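Local structure of racemase (Pseudovibrio sp. JE062, 3MKC) at residues A85-M90 against G109-L114; L165-A170 against P343-G348; A184-S187 against Y193-R196; E233-E238 against A335-Y340; L241-L246 against A263-T268. The protein is named a racemase and belongs to the enolase superfamily, pairing an N-terminal capping domain with a TIM-type barrel. One frame throughout, in Å; residues are numbered along the deposited sequence.

Contact 1. Residues A85-M90 against G109-L114; sequences AIWDAM and GIDMAL
Ile86 and Met90 on one helix meet Leu114 and Ile110 on the other in two separate apolar pairs. The CG2 methyl of Ile86 stands 4.0 Å from Leu114 CD1, and its CD1 approaches the same methyl from the other branch, so Leu114 offers one methyl to both ends of the isoleucine. One turn further on, selenomethionine Met90 lays its SE 3.7 Å from Ile110 CG2 and nearly as close to Ile110 CD1. The bend at chi3 (-70°) turns the terminal CE back to the CG2 side of Ile110. Both pairs belong to an up-down helix packing in the N-terminal domain of the enolase superfamily: the short axes of 85-90 and 109-114 run at 162° to each other, nearly antiparallel, and 10.7 Å apart. To one side of the apolar pairs, Asp111 reaches the indole edge of Trp87, with OD1 3.4 Å from CD1 and close to the ring plane, while the carboxylate is turned almost perpendicular to the indole, at 86°. With no hydrogen bond joining the two, each is held by the barrel domain: Trp87 NE1 bonds to Gly292 O, and Asp111 OD1 to Thr295 OG1 at the start of helix 293-306. Arg299 of that helix adds a cation-pi contact to the indole.

Contact 2. Residues L165-A170 against P343-G348; sequences LEKAKA and PEFCDG
Ala168 and Phe345 have the nearest CA atoms of the two backbones, 8.1 Å apart, where the C-terminal end of helix 154-170 passes the irregular loop leaving strand 339-340. This is the seam of the TIM-type barrel: strand 339-340 lies parallel to strand 137-143, and the helix that follows 137-143 packs against the loop that follows 339-340. Lys167 carries most of the contact. Its chain leaves with CG anti to the backbone N (chi1 -174°) and stays extended, running across the Phe345 ring; CG is 3.5 Å from CE1, and CE rides over one face near the rim. NZ ends high above the ring centre, 5.2 Å from the centroid, too far for more than a weak cation-pi attraction. The rim carbon CE1 of Phe345 meets the helix backbone at Ala168 N, 3.6 Å away and near the ring plane. His171, bonded through ND1 to Lys167 O, adds an edge-to-face ring contact to Phe345. Glu344 OE1, 4.6 Å from Lys167 NZ, may add a mild electrostatic pull. The firm bond is to its backbone: Lys167 NZ donates to Glu344 O at 2.8 Å, in the carbonyl plane and on a lone pair, with a C=O...N angle of 143°.

Contact 3. Residues A184-S187 against Y193-R196; sequences ADWS and YYLR
Trp186 drives the benzo edge of its indole into one face of Tyr194, and this single aromatic pair makes the contact. CZ3 sits 3.3 Å above the phenol plane, over the ring centre, and so lies at similar distances from all six ring carbons; the shortest is 3.4 Å, to Tyr194 CG. The adjoining Trp186 CH2 follows toward one side of the ring, 3.6 Å from Tyr194 CE1. The pair is edge-to-face with planes at 59°, and the tilt from perpendicular lets the centroids come to 4.5 Å while CZ3 stays central. One face of the indole carries the CB of Ala184, 3.6 Å above its plane. Tyr194 places its ring in front of the loop by holding CG anti to the backbone N (chi1 174°). In the barrel, the 184-187 loop lies between strand 175-179 and helix 188-202, so Trp186 folds back onto the second turn of the helix that its own loop introduces. Ser187 is the N-cap of that helix, and its N bonds to Glu190 OE1 in the manner of a capping box. The phenol end of Tyr194 bonds from OH to Cys179 O, which ties it to the end of the preceding strand. Ala157 of helix 154-170 touches both aromatic side chains, burying the pair between neighbouring barrel helices.

Contact 4. Residues E233-E238 against A335-Y340; sequences ELYFAE and APYFEY
Pro336 makes the first touch on the second segment, its CD and CG set against the phenol oxygen of Tyr235. The OH of Tyr235 lies 3.4 Å from Pro336 CD, with CG next nearest, a van der Waals approach; the hydroxyl's polar partner is Gln310 OE1. Pro336 also braces the residue that follows, its CB standing 4.0 Å above the Tyr337 plane, toward the rim. Tyr337 then turns its edge to the Tyr235 face in an offset edge-to-face pair, the planes 69° apart and the centroids separated by 5.8 Å. The closest atoms are Tyr337 CE2 and Tyr235 CE1, 4.0 Å apart, so the rings meet at one corner and do not overlap broadly. Tyr235 gets there with CG anti to the backbone N (chi1 -167°), which carries the ring across toward 335-340. Glu339 extends its carboxylate toward Glu238: Glu339 OE2 is 5.9 Å from Glu238 OE1, and Lys177 makes a salt bridge with Glu238 and a long, weak ion pair with Glu339. The two tyrosines lie toward the N-terminal end of the TIM-type barrel, the glutamates further along toward its C-terminal end. Strand 236-238 runs parallel to 207-211, whose Met209 touches both tyrosines, and 339-340 runs parallel to 137-143, while helix 319-331 receives Phe338 and Tyr340 on the outside.

Contact 5. Residues L241-L246 against A263-T268; sequences LQHDDL and AEMSTT
His243 projects its imidazole into the turn at Ala263-Ser266, where the turn's backbone meets its NE2 side and Met265 one of its faces. On that face selenomethionine Met265 holds its CB 3.7 Å above the ring plane, toward the NE2 and CD2 rim, in a CH-pi contact. The two side chains slide past each other in opposite directions, and the bend of Met265 at chi3 (-89°) brings CE back to within 3.4 Å of His243 CB. SE itself lies obliquely to the ring. At the edge of the imidazole, Ala263 C is 3.4 Å from His243 NE2 and Glu264 N lies near the ring plane; Met265 N, 3.0 Å from His243 NE2, stands well above that plane. Beside them, His243 CE1 comes 4.0 Å from Ser266 CB. His243 reaches this position with CG anti to its own backbone N (chi1 -161°). Both segments are beta-alpha loops of the TIM-type barrel, following the adjacent strands 236-238 and 261-262, and the histidine bridges from one loop to the next. Two type I turns shape them. In the second, Ala263 O accepts from Ser266 N and, at 2.7 Å, from Ser266 OG, so one carbonyl oxygen is gripped twice and the turn is closed from backbone and side chain together. In the first, Asp245 N bonds to Gln242 O at 3.0 Å, and Asp245 goes on to serve as N-cap of helix 246-255. Further out, Trp275 of helix 268-277 meets His243 edge-to-face, and Thr267 packs on Met104 and Phe105 of helix 102-122 in the N-terminal domain.

Contacts 2 to 5 all lie in the barrel domain, and contact 1 in the N-terminal domain. Contacts 4 and 5 have centres 17 Å apart and meet where Glu238 OE2 comes 3.9 Å from Glu264 OE2; acidic groups toward the C-terminal ends of barrel strands are where this superfamily usually places its active site, so the pair may lie there. Contact 1 approaches that end, its nearest atoms about 5 Å from contact 5. Contact 4 continues in sequence into contact 2, and touches contact 3 through Leu195 CD1 and Leu234 CD1, 4.3 Å apart. Contact 3 is the most remote from contact 1, 43 Å between centres.

Contact 1. Residues A85-M90 against G109-L114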
# COMPACT_ATOMS: atom_id res chain seq x y z
N ALA A 85 14.92 12.61 -9.10
CA ALA A 85 16.36 12.47 -9.28
C ALA A 85 17.03 11.75 -8.11
O ALA A 85 17.94 10.96 -8.31
CB ALA A 85 16.99 13.85 -9.48
N ILE A 86 16.57 12.02 -6.89
CA ILE A 86 17.15 11.37 -5.72
C ILE A 86 16.82 9.88 -5.78
O ILE A 86 17.64 9.03 -5.42
CB ILE A 86 16.60 11.98 -4.43
CG1 ILE A 86 16.98 13.46 -4.37
CG2 ILE A 86 17.17 11.23 -3.22
CD1 ILE A 86 16.32 14.23 -3.25
N TRP A 87 15.62 9.56 -6.25
CA TRP A 87 15.18 8.17 -6.39
C TRP A 87 16.20 7.44 -7.27
O TRP A 87 16.72 6.39 -6.90
CB TRP A 87 13.81 8.11 -7.06
CG TRP A 87 13.07 6.81 -6.88
CD1 TRP A 87 12.04 6.57 -6.01
CD2 TRP A 87 13.28 5.59 -7.61
NE1 TRP A 87 11.60 5.27 -6.15
CE2 TRP A 87 12.34 4.65 -7.12
CE3 TRP A 87 14.17 5.19 -8.62
CZ2 TRP A 87 12.26 3.34 -7.61
CZ3 TRP A 87 14.09 3.88 -9.11
CH2 TRP A 87 13.14 2.98 -8.60
N ASP A 88 16.46 8.01 -8.45
CA ASP A 88 17.40 7.41 -9.39
C ASP A 88 18.79 7.28 -8.80
O ASP A 88 19.48 6.28 -9.02
CB ASP A 88 17.49 8.24 -10.69
CG ASP A 88 16.26 8.10 -11.56
OD1 ASP A 88 15.47 7.15 -11.36
OD2 ASP A 88 16.08 8.95 -12.47
N ALA A 89 19.21 8.30 -8.05
CA ALA A 89 20.54 8.31 -7.45
C ALA A 89 20.69 7.20 -6.43
O ALA A 89 21.71 6.50 -6.41
CB ALA A 89 20.80 9.66 -6.79
N MSE A 90 19.69 7.03 -5.58
CA MSE A 90 19.72 5.99 -4.56
C MSE A 90 19.69 4.62 -5.22
O MSE A 90 20.48 3.73 -4.89
CB MSE A 90 18.53 6.14 -3.61
CG MSE A 90 18.59 7.34 -2.67
SE MSE A 90 17.17 7.30 -1.36
CE MSE A 90 15.71 7.67 -2.56
N GLY A 109 10.60 3.83 1.87
CA GLY A 109 10.37 4.69 3.02
C GLY A 109 10.98 6.06 2.84
O GLY A 109 10.39 7.07 3.24
N ILE A 110 12.17 6.12 2.26
CA ILE A 110 12.81 7.40 2.04
C ILE A 110 12.03 8.20 1.00
O ILE A 110 11.83 9.40 1.16
CB ILE A 110 14.28 7.22 1.56
CG1 ILE A 110 15.09 6.50 2.65
CG2 ILE A 110 14.91 8.57 1.26
CD1 ILE A 110 16.52 6.17 2.25
N ASP A 111 11.58 7.55 -0.07
CA ASP A 111 10.83 8.26 -1.11
C ASP A 111 9.58 8.91 -0.53
O ASP A 111 9.28 10.07 -0.81
CB ASP A 111 10.41 7.30 -2.22
CG ASP A 111 9.65 7.99 -3.33
OD1 ASP A 111 10.26 8.78 -4.09
OD2 ASP A 111 8.42 7.76 -3.44
N MSE A 112 8.85 8.15 0.28
CA MSE A 112 7.63 8.63 0.91
C MSE A 112 7.94 9.85 1.78
O MSE A 112 7.20 10.83 1.78
CB MSE A 112 7.03 7.53 1.78
CG MSE A 112 5.64 7.82 2.29
SE MSE A 112 4.96 6.33 3.30
CE MSE A 112 5.79 4.93 2.24
N ALA A 113 9.03 9.77 2.53
CA ALA A 113 9.42 10.87 3.42
C ALA A 113 9.80 12.14 2.67
O ALA A 113 9.69 13.24 3.21
CB ALA A 113 10.56 10.42 4.32
N LEU A 114 10.26 12.00 1.43
CA LEU A 114 10.63 13.17 0.65
C LEU A 114 9.40 13.95 0.23
O LEU A 114 9.43 15.18 0.16
CB LEU A 114 11.43 12.77 -0.59
CG LEU A 114 12.85 12.26 -0.28
CD1 LEU A 114 13.52 11.82 -1.57
CD2 LEU A 114 13.65 13.37 0.40

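Contact 2. Residues L165-A170 against P343-G348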
# COMPACT_ATOMS: atom_id res chain seq x y z
N LEU A 165 -19.37 -6.34 8.45
CA LEU A 165 -20.06 -6.01 7.20
C LEU A 165 -21.25 -5.09 7.46
O LEU A 165 -21.48 -4.14 6.70
CB LEU A 165 -20.52 -7.30 6.50
CG LEU A 165 -19.42 -8.27 6.06
CD1 LEU A 165 -20.04 -9.52 5.44
CD2 LEU A 165 -18.52 -7.58 5.05
N GLU A 166 -22.00 -5.36 8.52
CA GLU A 166 -23.16 -4.52 8.85
C GLU A 166 -22.70 -3.11 9.20
O GLU A 166 -23.34 -2.13 8.81
CB GLU A 166 -23.95 -5.12 10.02
CG GLU A 166 -24.55 -6.50 9.75
CD GLU A 166 -25.67 -6.48 8.72
OE1 GLU A 166 -25.94 -5.42 8.12
OE2 GLU A 166 -26.29 -7.55 8.51
N LYS A 167 -21.59 -3.00 9.92
CA LYS A 167 -21.05 -1.71 10.31
C LYS A 167 -20.60 -0.91 9.09
O LYS A 167 -20.80 0.30 9.03
CB LYS A 167 -19.87 -1.88 11.28
CG LYS A 167 -19.34 -0.56 11.84
CD LYS A 167 -18.27 -0.79 12.89
CE LYS A 167 -17.79 0.52 13.49
NZ LYS A 167 -16.80 0.30 14.58
N ALA A 168 -20.00 -1.60 8.13
CA ALA A 168 -19.54 -0.94 6.91
C ALA A 168 -20.72 -0.32 6.19
O ALA A 168 -20.63 0.80 5.69
CB ALA A 168 -18.84 -1.95 5.99
N LYS A 169 -21.84 -1.03 6.15
CA LYS A 169 -23.04 -0.52 5.49
C LYS A 169 -23.59 0.67 6.26
O LYS A 169 -24.09 1.63 5.67
CB LYS A 169 -24.10 -1.62 5.39
CG LYS A 169 -23.59 -2.88 4.70
CD LYS A 169 -24.70 -3.68 4.05
CE LYS A 169 -25.70 -4.22 5.04
NZ LYS A 169 -26.74 -5.03 4.35
N ALA A 170 -23.49 0.59 7.59
CA ALA A 170 -23.98 1.66 8.45
C ALA A 170 -23.19 2.95 8.23
O ALA A 170 -23.71 4.05 8.44
CB ALA A 170 -23.87 1.23 9.91
N PRO A 343 -9.34 2.94 11.48
CA PRO A 343 -9.28 2.69 12.92
C PRO A 343 -10.54 2.07 13.53
O PRO A 343 -10.45 1.27 14.46
CB PRO A 343 -8.98 4.07 13.49
CG PRO A 343 -8.18 4.71 12.41
CD PRO A 343 -8.96 4.33 11.18
N GLU A 344 -11.71 2.46 13.03
CA GLU A 344 -12.96 1.92 13.56
C GLU A 344 -13.34 0.61 12.88
O GLU A 344 -14.39 0.03 13.17
CB GLU A 344 -14.09 2.94 13.40
CG GLU A 344 -13.91 4.20 14.23
CD GLU A 344 -15.05 5.19 14.06
OE1 GLU A 344 -16.21 4.84 14.34
OE2 GLU A 344 -14.77 6.34 13.63
N PHE A 345 -12.49 0.15 11.96
CA PHE A 345 -12.74 -1.08 11.22
C PHE A 345 -11.54 -2.01 11.25
O PHE A 345 -11.29 -2.74 10.29
CB PHE A 345 -13.10 -0.76 9.77
CG PHE A 345 -14.47 -0.17 9.61
CD1 PHE A 345 -15.58 -0.99 9.47
CD2 PHE A 345 -14.66 1.21 9.62
CE1 PHE A 345 -16.86 -0.45 9.34
CE2 PHE A 345 -15.92 1.75 9.49
CZ PHE A 345 -17.03 0.92 9.35
N CYS A 346 -10.79 -1.98 12.34
CA CYS A 346 -9.62 -2.83 12.47
C CYS A 346 -9.01 -2.71 13.85
O CYS A 346 -9.33 -1.81 14.62
CB CYS A 346 -8.56 -2.43 11.44
SG CYS A 346 -7.58 -0.99 11.96
N ASP A 347 -8.12 -3.65 14.16
CA ASP A 347 -7.42 -3.64 15.44
C ASP A 347 -5.95 -3.45 15.11
O ASP A 347 -5.43 -4.08 14.19
CB ASP A 347 -7.64 -4.95 16.19
CG ASP A 347 -9.08 -5.14 16.63
OD1 ASP A 347 -9.67 -4.16 17.14
OD2 ASP A 347 -9.61 -6.26 16.47
N GLY A 348 -5.29 -2.59 15.87
CA GLY A 348 -3.88 -2.33 15.63
C GLY A 348 -3.48 -1.04 16.29
O GLY A 348 -3.67 0.04 15.73

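Contact 3. Residues A184-S187 against Y193-R196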
# COMPACT_ATOMS: atom_id res chain seq x y z
N ALA A 184 -7.50 -22.43 7.01
CA ALA A 184 -8.85 -22.97 6.91
C ALA A 184 -8.75 -24.13 5.92
O ALA A 184 -8.19 -23.97 4.85
CB ALA A 184 -9.82 -21.91 6.39
N ASP A 185 -9.28 -25.29 6.29
CA ASP A 185 -9.21 -26.45 5.41
C ASP A 185 -10.41 -26.57 4.48
O ASP A 185 -10.64 -27.64 3.90
CB ASP A 185 -9.11 -27.74 6.23
CG ASP A 185 -10.28 -27.93 7.16
OD1 ASP A 185 -11.41 -27.53 6.79
OD2 ASP A 185 -10.08 -28.48 8.27
N TRP A 186 -11.17 -25.50 4.33
CA TRP A 186 -12.36 -25.53 3.48
C TRP A 186 -12.01 -25.93 2.05
O TRP A 186 -11.00 -25.51 1.49
CB TRP A 186 -13.05 -24.16 3.46
CG TRP A 186 -13.17 -23.49 4.80
CD1 TRP A 186 -13.11 -24.09 6.03
CD2 TRP A 186 -13.40 -22.09 5.05
NE1 TRP A 186 -13.29 -23.15 7.02
CE2 TRP A 186 -13.47 -21.92 6.45
CE3 TRP A 186 -13.56 -20.97 4.22
CZ2 TRP A 186 -13.69 -20.67 7.05
CZ3 TRP A 186 -13.78 -19.72 4.82
CH2 TRP A 186 -13.84 -19.58 6.22
N SER A 187 -12.86 -26.78 1.45
CA SER A 187 -12.66 -27.21 0.08
C SER A 187 -13.04 -26.01 -0.77
O SER A 187 -13.54 -25.02 -0.23
CB SER A 187 -13.58 -28.39 -0.26
OG SER A 187 -14.95 -28.00 -0.24
N TYR A 193 -19.32 -21.34 -0.95
CA TYR A 193 -20.44 -21.22 -0.02
C TYR A 193 -20.20 -20.00 0.86
O TYR A 193 -21.07 -19.15 1.04
CB TYR A 193 -20.54 -22.48 0.84
CG TYR A 193 -21.46 -22.31 2.04
CD1 TYR A 193 -22.84 -22.23 1.87
CD2 TYR A 193 -20.93 -22.18 3.32
CE1 TYR A 193 -23.68 -22.03 2.96
CE2 TYR A 193 -21.77 -21.97 4.42
CZ TYR A 193 -23.14 -21.90 4.23
OH TYR A 193 -23.97 -21.68 5.30
N TYR A 194 -19.00 -19.95 1.42
CA TYR A 194 -18.55 -18.88 2.30
C TYR A 194 -18.78 -17.50 1.68
O TYR A 194 -19.42 -16.63 2.28
CB TYR A 194 -17.07 -19.09 2.59
CG TYR A 194 -16.37 -18.01 3.38
CD1 TYR A 194 -16.73 -17.74 4.69
CD2 TYR A 194 -15.31 -17.30 2.82
CE1 TYR A 194 -16.03 -16.79 5.44
CE2 TYR A 194 -14.61 -16.36 3.56
CZ TYR A 194 -14.97 -16.11 4.87
OH TYR A 194 -14.27 -15.19 5.61
N LEU A 195 -18.24 -17.29 0.49
CA LEU A 195 -18.37 -16.01 -0.18
C LEU A 195 -19.82 -15.71 -0.51
O LEU A 195 -20.22 -14.55 -0.55
CB LEU A 195 -17.51 -16.01 -1.45
CG LEU A 195 -16.02 -16.21 -1.17
CD1 LEU A 195 -15.24 -16.20 -2.49
CD2 LEU A 195 -15.51 -15.11 -0.25
N ARG A 196 -20.62 -16.74 -0.75
CA ARG A 196 -22.02 -16.53 -1.06
C ARG A 196 -22.74 -16.02 0.18
O ARG A 196 -23.64 -15.18 0.09
CB ARG A 196 -22.66 -17.82 -1.56
CG ARG A 196 -22.35 -18.13 -3.00
CD ARG A 196 -22.85 -19.50 -3.43
NE ARG A 196 -22.65 -19.69 -4.86
CZ ARG A 196 -23.21 -18.93 -5.79
NH1 ARG A 196 -24.02 -17.94 -5.42
NH2 ARG A 196 -22.97 -19.14 -7.07

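Contact 4. Residues E233-E238 against A335-Y340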
# COMPACT_ATOMS: atom_id res chain seq x y z
N GLU A 233 -20.91 -11.27 -8.46
CA GLU A 233 -20.42 -10.01 -8.98
C GLU A 233 -19.33 -9.37 -8.12
O GLU A 233 -19.36 -8.17 -7.85
CB GLU A 233 -21.59 -9.02 -9.12
CG GLU A 233 -22.75 -9.54 -9.96
CD GLU A 233 -23.90 -8.55 -10.03
OE1 GLU A 233 -23.66 -7.38 -10.38
OE2 GLU A 233 -25.05 -8.95 -9.74
N LEU A 234 -18.37 -10.18 -7.70
CA LEU A 234 -17.27 -9.68 -6.87
C LEU A 234 -16.38 -8.74 -7.68
O LEU A 234 -16.21 -8.91 -8.89
CB LEU A 234 -16.47 -10.87 -6.32
CG LEU A 234 -17.32 -11.88 -5.53
CD1 LEU A 234 -16.49 -13.09 -5.14
CD2 LEU A 234 -17.91 -11.20 -4.29
N TYR A 235 -15.81 -7.74 -7.00
CA TYR A 235 -14.96 -6.76 -7.67
C TYR A 235 -13.65 -7.39 -8.15
O TYR A 235 -13.22 -7.13 -9.27
CB TYR A 235 -14.64 -5.60 -6.73
CG TYR A 235 -14.03 -4.44 -7.47
CD1 TYR A 235 -14.82 -3.40 -7.95
CD2 TYR A 235 -12.67 -4.42 -7.77
CE1 TYR A 235 -14.27 -2.36 -8.69
CE2 TYR A 235 -12.11 -3.40 -8.51
CZ TYR A 235 -12.91 -2.37 -8.98
OH TYR A 235 -12.36 -1.37 -9.75
N PHE A 236 -13.01 -8.19 -7.31
CA PHE A 236 -11.78 -8.84 -7.73
C PHE A 236 -11.38 -10.06 -6.92
O PHE A 236 -11.92 -10.31 -5.84
CB PHE A 236 -10.62 -7.83 -7.85
CG PHE A 236 -10.07 -7.29 -6.54
CD1 PHE A 236 -9.74 -8.14 -5.48
CD2 PHE A 236 -9.77 -5.94 -6.42
CE1 PHE A 236 -9.10 -7.64 -4.33
CE2 PHE A 236 -9.14 -5.42 -5.28
CZ PHE A 236 -8.80 -6.27 -4.23
N ALA A 237 -10.44 -10.83 -7.47
CA ALA A 237 -9.93 -12.02 -6.83
C ALA A 237 -8.44 -11.78 -6.59
O ALA A 237 -7.64 -11.75 -7.53
CB ALA A 237 -10.13 -13.22 -7.73
N GLU A 238 -8.09 -11.62 -5.32
CA GLU A 238 -6.71 -11.35 -4.90
C GLU A 238 -5.97 -12.56 -4.35
O GLU A 238 -6.55 -13.41 -3.69
CB GLU A 238 -6.72 -10.26 -3.83
CG GLU A 238 -5.39 -10.00 -3.17
CD GLU A 238 -5.50 -8.93 -2.09
OE1 GLU A 238 -6.34 -8.03 -2.24
OE2 GLU A 238 -4.73 -9.00 -1.11
N ALA A 335 -8.15 4.12 -10.35
CA ALA A 335 -9.25 3.21 -10.06
C ALA A 335 -10.31 3.83 -9.15
O ALA A 335 -10.06 4.84 -8.50
CB ALA A 335 -8.72 1.93 -9.44
N PRO A 336 -11.51 3.22 -9.09
CA PRO A 336 -12.60 3.73 -8.24
C PRO A 336 -12.30 3.70 -6.75
O PRO A 336 -12.84 4.50 -5.98
CB PRO A 336 -13.77 2.81 -8.58
CG PRO A 336 -13.43 2.25 -9.92
CD PRO A 336 -11.95 2.04 -9.84
N TYR A 337 -11.46 2.76 -6.33
CA TYR A 337 -11.12 2.61 -4.93
C TYR A 337 -9.62 2.39 -4.75
O TYR A 337 -8.87 2.27 -5.73
CB TYR A 337 -11.84 1.40 -4.33
CG TYR A 337 -13.32 1.33 -4.65
CD1 TYR A 337 -14.22 2.26 -4.14
CD2 TYR A 337 -13.82 0.31 -5.47
CE1 TYR A 337 -15.58 2.18 -4.42
CE2 TYR A 337 -15.18 0.21 -5.75
CZ TYR A 337 -16.05 1.15 -5.22
OH TYR A 337 -17.40 1.07 -5.49
N PHE A 338 -9.19 2.36 -3.48
CA PHE A 338 -7.81 2.11 -3.10
C PHE A 338 -7.87 1.50 -1.70
O PHE A 338 -8.81 1.78 -0.95
CB PHE A 338 -6.99 3.41 -3.12
CG PHE A 338 -7.40 4.41 -2.07
CD1 PHE A 338 -6.57 4.68 -0.99
CD2 PHE A 338 -8.59 5.11 -2.18
CE1 PHE A 338 -6.92 5.61 -0.03
CE2 PHE A 338 -8.96 6.05 -1.22
CZ PHE A 338 -8.12 6.30 -0.14
N GLU A 339 -6.91 0.65 -1.35
CA GLU A 339 -6.96 0.01 -0.04
C GLU A 339 -6.65 0.94 1.10
O GLU A 339 -5.69 1.71 1.07
CB GLU A 339 -6.01 -1.20 0.03
CG GLU A 339 -6.03 -1.87 1.41
CD GLU A 339 -5.30 -3.21 1.44
OE1 GLU A 339 -4.23 -3.32 0.81
OE2 GLU A 339 -5.80 -4.14 2.11
N TYR A 340 -7.49 0.86 2.13
CA TYR A 340 -7.33 1.68 3.31
C TYR A 340 -7.76 0.89 4.53
O TYR A 340 -8.73 0.13 4.49
CB TYR A 340 -8.21 2.93 3.19
CG TYR A 340 -7.85 4.03 4.15
CD1 TYR A 340 -6.87 4.97 3.83
CD2 TYR A 340 -8.49 4.15 5.38
CE1 TYR A 340 -6.54 6.00 4.70
CE2 TYR A 340 -8.18 5.18 6.27
CZ TYR A 340 -7.20 6.10 5.92
OH TYR A 340 -6.89 7.11 6.79

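Contact 5. Residues L241-L246 against A263-T268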
# COMPACT_ATOMS: atom_id res chain seq x y z
N LEU A 241 -3.32 -17.32 -6.97
CA LEU A 241 -2.22 -18.24 -7.22
C LEU A 241 -0.94 -17.74 -6.58
O LEU A 241 -0.89 -16.63 -6.06
CB LEU A 241 -2.02 -18.42 -8.72
CG LEU A 241 -3.20 -19.12 -9.41
CD1 LEU A 241 -3.04 -19.08 -10.93
CD2 LEU A 241 -3.27 -20.55 -8.91
N GLN A 242 0.10 -18.57 -6.62
CA GLN A 242 1.37 -18.18 -6.03
C GLN A 242 1.88 -16.94 -6.74
O GLN A 242 1.69 -16.75 -7.94
CB GLN A 242 2.36 -19.33 -6.11
CG GLN A 242 1.87 -20.57 -5.37
CD GLN A 242 1.32 -20.26 -3.98
OE1 GLN A 242 0.13 -20.38 -3.72
NE2 GLN A 242 2.20 -19.84 -3.08
N HIS A 243 2.53 -16.08 -5.96
CA HIS A 243 3.02 -14.82 -6.46
C HIS A 243 4.04 -14.88 -7.60
O HIS A 243 4.17 -13.92 -8.36
CB HIS A 243 3.56 -14.01 -5.28
CG HIS A 243 3.69 -12.54 -5.55
ND1 HIS A 243 4.77 -11.99 -6.19
CD2 HIS A 243 2.87 -11.51 -5.23
CE1 HIS A 243 4.63 -10.68 -6.25
NE2 HIS A 243 3.48 -10.36 -5.68
N ASP A 244 4.76 -15.99 -7.74
CA ASP A 244 5.74 -16.13 -8.82
C ASP A 244 5.11 -16.70 -10.09
O ASP A 244 5.69 -16.62 -11.18
CB ASP A 244 6.88 -17.07 -8.43
CG ASP A 244 7.76 -16.52 -7.33
OD1 ASP A 244 8.27 -15.39 -7.48
OD2 ASP A 244 7.96 -17.24 -6.32
N ASP A 245 3.92 -17.28 -9.94
CA ASP A 245 3.21 -17.92 -11.04
C ASP A 245 2.48 -16.93 -11.94
O ASP A 245 1.26 -16.96 -12.05
CB ASP A 245 2.23 -18.94 -10.45
CG ASP A 245 1.58 -19.82 -11.50
OD1 ASP A 245 2.05 -19.84 -12.66
OD2 ASP A 245 0.59 -20.51 -11.14
N LEU A 246 3.22 -16.05 -12.60
CA LEU A 246 2.59 -15.09 -13.48
C LEU A 246 1.83 -15.75 -14.62
O LEU A 246 0.72 -15.33 -14.94
CB LEU A 246 3.63 -14.11 -14.05
CG LEU A 246 3.77 -12.86 -13.18
CD1 LEU A 246 4.23 -13.23 -11.79
CD2 LEU A 246 4.74 -11.89 -13.84
N ALA A 263 0.86 -8.76 -7.95
CA ALA A 263 1.93 -7.84 -7.54
C ALA A 263 1.94 -7.32 -6.10
O ALA A 263 2.71 -6.43 -5.78
CB ALA A 263 1.98 -6.67 -8.51
N GLU A 264 1.09 -7.87 -5.25
CA GLU A 264 1.04 -7.44 -3.86
C GLU A 264 2.42 -7.39 -3.20
O GLU A 264 2.73 -6.44 -2.49
CB GLU A 264 0.15 -8.38 -3.03
CG GLU A 264 0.42 -8.29 -1.53
CD GLU A 264 -0.50 -9.13 -0.68
OE1 GLU A 264 -0.64 -10.34 -0.96
OE2 GLU A 264 -1.09 -8.58 0.27
N MSE A 265 3.25 -8.41 -3.44
CA MSE A 265 4.57 -8.46 -2.81
C MSE A 265 5.74 -8.03 -3.68
O MSE A 265 6.91 -8.11 -3.27
CB MSE A 265 4.84 -9.88 -2.30
CG MSE A 265 3.76 -10.44 -1.37
SE MSE A 265 4.22 -12.14 -0.62
CE MSE A 265 3.51 -13.29 -1.97
N SER A 266 5.44 -7.57 -4.89
CA SER A 266 6.46 -7.15 -5.84
C SER A 266 7.16 -5.84 -5.50
O SER A 266 6.75 -5.12 -4.60
CB SER A 266 5.83 -6.99 -7.22
OG SER A 266 4.95 -5.88 -7.19
N THR A 267 8.23 -5.55 -6.24
CA THR A 267 8.96 -4.28 -6.09
C THR A 267 9.42 -3.83 -7.48
O THR A 267 9.78 -4.65 -8.33
CB THR A 267 10.20 -4.39 -5.16
OG1 THR A 267 11.22 -5.19 -5.79
CG2 THR A 267 9.80 -5.00 -3.81
N THR A 268 9.39 -2.51 -7.67
CA THR A 268 9.76 -1.81 -8.89
C THR A 268 8.77 -1.92 -10.03
O THR A 268 7.92 -2.82 -10.06
CB THR A 268 11.13 -2.22 -9.45
OG1 THR A 268 11.02 -3.50 -10.10
CG2 THR A 268 12.18 -2.29 -8.33